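Local coordinates for protein Peptide:N-glycosidase F (Elizabethkingia meningoseptica, PDB 3PMS) that hydrolyses the amide link between asparagine and N-linked glycans, releasing whole oligosaccharides from glycoproteins and glycopeptides, at residues A[183-188]-A[265-270]. Sequence-based numbering, arbitrary orientation.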
loop_
_atom_site.group_PDB
_atom_site.type_symbol
_atom_site.label_atom_id
_atom_site.label_comp_id
_atom_site.label_asym_id
_atom_site.label_seq_id
_atom_site.Cartn_x
_atom_site.Cartn_y
_atom_site.Cartn_z
ATOM N N GLU A 183 15.400 10.226 15.974
ATOM C CA GLU A 183 15.288 9.529 17.237
ATOM C C GLU A 183 14.734 8.110 17.107
ATOM O O GLU A 183 14.934 7.258 17.984
ATOM C CB GLU A 183 14.490 10.338 18.248
ATOM C CG GLU A 183 15.194 11.666 18.575
ATOM C CD GLU A 183 14.489 12.387 19.677
ATOM O OE1 GLU A 183 14.525 11.872 20.820
ATOM O OE2 GLU A 183 13.814 13.399 19.440
ATOM N N LYS A 184 13.909 7.934 16.088
ATOM C CA LYS A 184 13.239 6.663 15.829
ATOM C C LYS A 184 13.093 6.548 14.309
ATOM O O LYS A 184 12.774 7.525 13.665
ATOM C CB LYS A 184 11.878 6.569 16.500
ATOM C CG LYS A 184 11.073 5.303 16.130
ATOM C CD LYS A 184 9.870 5.119 16.967
ATOM C CE LYS A 184 9.142 3.862 16.553
ATOM N NZ LYS A 184 7.974 3.627 17.482
ATOM N N ALA A 185 13.407 5.377 13.743
ATOM C CA ALA A 185 13.229 5.137 12.299
ATOM C C ALA A 185 12.627 3.774 12.063
ATOM O O ALA A 185 12.867 2.827 12.804
ATOM C CB ALA A 185 14.526 5.234 11.536
ATOM N N TYR A 186 11.840 3.667 10.978
ATOM C CA TYR A 186 11.260 2.365 10.652
ATOM C C TYR A 186 10.843 2.343 9.175
ATOM O O TYR A 186 10.841 3.346 8.494
ATOM C CB TYR A 186 10.037 2.085 11.508
ATOM C CG TYR A 186 8.965 3.154 11.565
ATOM C CD1 TYR A 186 7.862 3.080 10.698
ATOM C CD2 TYR A 186 8.980 4.153 12.482
ATOM C CE1 TYR A 186 6.859 4.014 10.693
ATOM C CE2 TYR A 186 7.995 5.129 12.469
ATOM C CZ TYR A 186 6.900 5.021 11.604
ATOM O OH TYR A 186 5.898 5.937 11.718
ATOM N N LEU A 187 10.604 1.114 8.710
ATOM C CA LEU A 187 10.096 0.832 7.358
ATOM C C LEU A 187 8.619 0.504 7.378
ATOM O O LEU A 187 8.112 -0.095 8.310
ATOM C CB LEU A 187 10.898 -0.343 6.735
ATOM C CG LEU A 187 12.421 -0.201 6.730
ATOM C CD1 LEU A 187 13.127 -1.537 6.383
ATOM C CD2 LEU A 187 12.795 0.874 5.797
ATOM N N ARG A 188 7.969 0.899 6.287
ATOM C CA ARG A 188 6.543 0.631 6.034
ATOM C C ARG A 188 6.456 -0.018 4.669
ATOM O O ARG A 188 6.865 0.579 3.680
ATOM C CB ARG A 188 5.746 1.958 5.992
ATOM C CG ARG A 188 4.303 1.790 5.674
ATOM C CD ARG A 188 3.723 3.139 5.162
ATOM N NE ARG A 188 2.301 3.060 4.837
ATOM C CZ ARG A 188 1.309 3.346 5.672
ATOM N NH1 ARG A 188 1.533 3.633 6.944
ATOM N NH2 ARG A 188 0.047 3.396 5.223
ATOM N N ASP A 265 8.392 -2.269 10.334
ATOM C CA ASP A 265 9.661 -2.872 10.803
ATOM C C ASP A 265 10.521 -1.794 11.396
ATOM O O ASP A 265 10.990 -0.889 10.699
ATOM C CB ASP A 265 10.400 -3.575 9.668
ATOM C CG ASP A 265 9.578 -4.748 9.050
ATOM O OD1 ASP A 265 9.179 -5.615 9.828
ATOM O OD2 ASP A 265 9.376 -4.699 7.816
ATOM N N VAL A 266 10.779 -1.884 12.708
ATOM C CA VAL A 266 11.489 -0.776 13.407
ATOM C C VAL A 266 12.983 -1.023 13.327
ATOM O O VAL A 266 13.485 -2.129 13.644
ATOM C CB VAL A 266 11.004 -0.701 14.847
ATOM C CG1 VAL A 266 11.820 0.375 15.619
ATOM C CG2 VAL A 266 9.560 -0.382 14.888
ATOM N N LEU A 267 13.714 -0.017 12.893
ATOM C CA LEU A 267 15.140 -0.079 12.597
ATOM C C LEU A 267 15.916 0.160 13.872
ATOM O O LEU A 267 15.484 0.895 14.751
ATOM C CB LEU A 267 15.559 0.978 11.589
ATOM C CG LEU A 267 14.988 0.734 10.184
ATOM C CD1 LEU A 267 14.970 1.968 9.334
ATOM C CD2 LEU A 267 15.842 -0.367 9.456
ATOM N N ASN A 268 17.073 -0.489 13.947
ATOM C CA ASN A 268 18.002 -0.276 15.088
ATOM C C ASN A 268 18.521 1.132 15.138
ATOM O O ASN A 268 18.955 1.675 14.128
ATOM C CB ASN A 268 19.169 -1.238 14.945
ATOM C CG ASN A 268 19.903 -1.463 16.291
ATOM O OD1 ASN A 268 19.692 -2.464 16.964
ATOM N ND2 ASN A 268 20.659 -0.507 16.694
ATOM N N ASN A 269 18.518 1.721 16.338
ATOM C CA ASN A 269 18.959 3.118 16.475
ATOM C C ASN A 269 20.447 3.357 16.206
ATOM O O ASN A 269 20.900 4.463 15.917
ATOM C CB ASN A 269 18.604 3.601 17.902
ATOM C CG ASN A 269 17.152 3.933 18.076
ATOM O OD1 ASN A 269 16.606 3.941 19.224
ATOM N ND2 ASN A 269 16.485 4.148 16.965
ATOM N N SER A 270 21.213 2.280 16.182
ATOM C CA SER A 270 22.604 2.344 15.778
ATOM C C SER A 270 22.757 2.886 14.371
ATOM O O SER A 270 23.828 3.364 14.000
ATOM C CB SER A 270 23.256 0.938 15.879
ATOM O OG SER A 270 22.841 0.092 14.786
HETATM O O HOH W 1 14.367 3.295 15.571
#
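Leu267 reaches across to 183-188 and lays its side chain against Ala185 and Leu187, filling the dip between these alternate side chains, above the backbone of Tyr186. Its CG stands anti to the carbonyl carbon (chi1 -68°), a torsion that swings the branch toward the partner strand. Leu267 CD1 sits 3.9 Å from Tyr186 N. Ala185 CB flanks Leu267 CD1 on one side at 4.0 Å, and Leu187 CG flanks it on the other at 4.2 Å. Leu267 CB also presses on Ala185 O, 3.5 Å away, so the residue bears on the backbone as well as on the Ala185 methyl. Ile219 and Phe225, from the facing sheet, close over Leu267, while Ile217 packs on Leu187 and Asp265; this side therefore belongs to the interior of the C-terminal jelly roll, where 263-266 is the outermost strand of its antiparallel sheet and 184-197 its inner neighbour. The carboxylate of Asp265 also turns to the facing sheet, where OD2 bonds His227.

The far face carries Tyr186 and Val266, a non-hydrogen-bonded pair whose CA atoms lie 4.2 Å apart. Tyr186 CB rests against Val266 CG2, but the ring swings away with CG between the backbone N and carbonyl carbon (chi1 51°), and its hydroxyl bonds Asp105.

Backbone bonds fix this registry. Leu187 and Asp265 exchange a reciprocal pair, Leu187 N to Asp265 O at 2.8 Å and nearly straight (169°), and Leu267 N continues the ladder to Ala185 O. Beyond that rung the chains part, and one water bridges the widening gap: it accepts from Ala185 N at 2.9 Å and donates to Leu267 O. The amide of Asn269 leans in past this water toward Glu183 O, at the classic beta bulge that Glu183 and Lys184 form opposite Lys305.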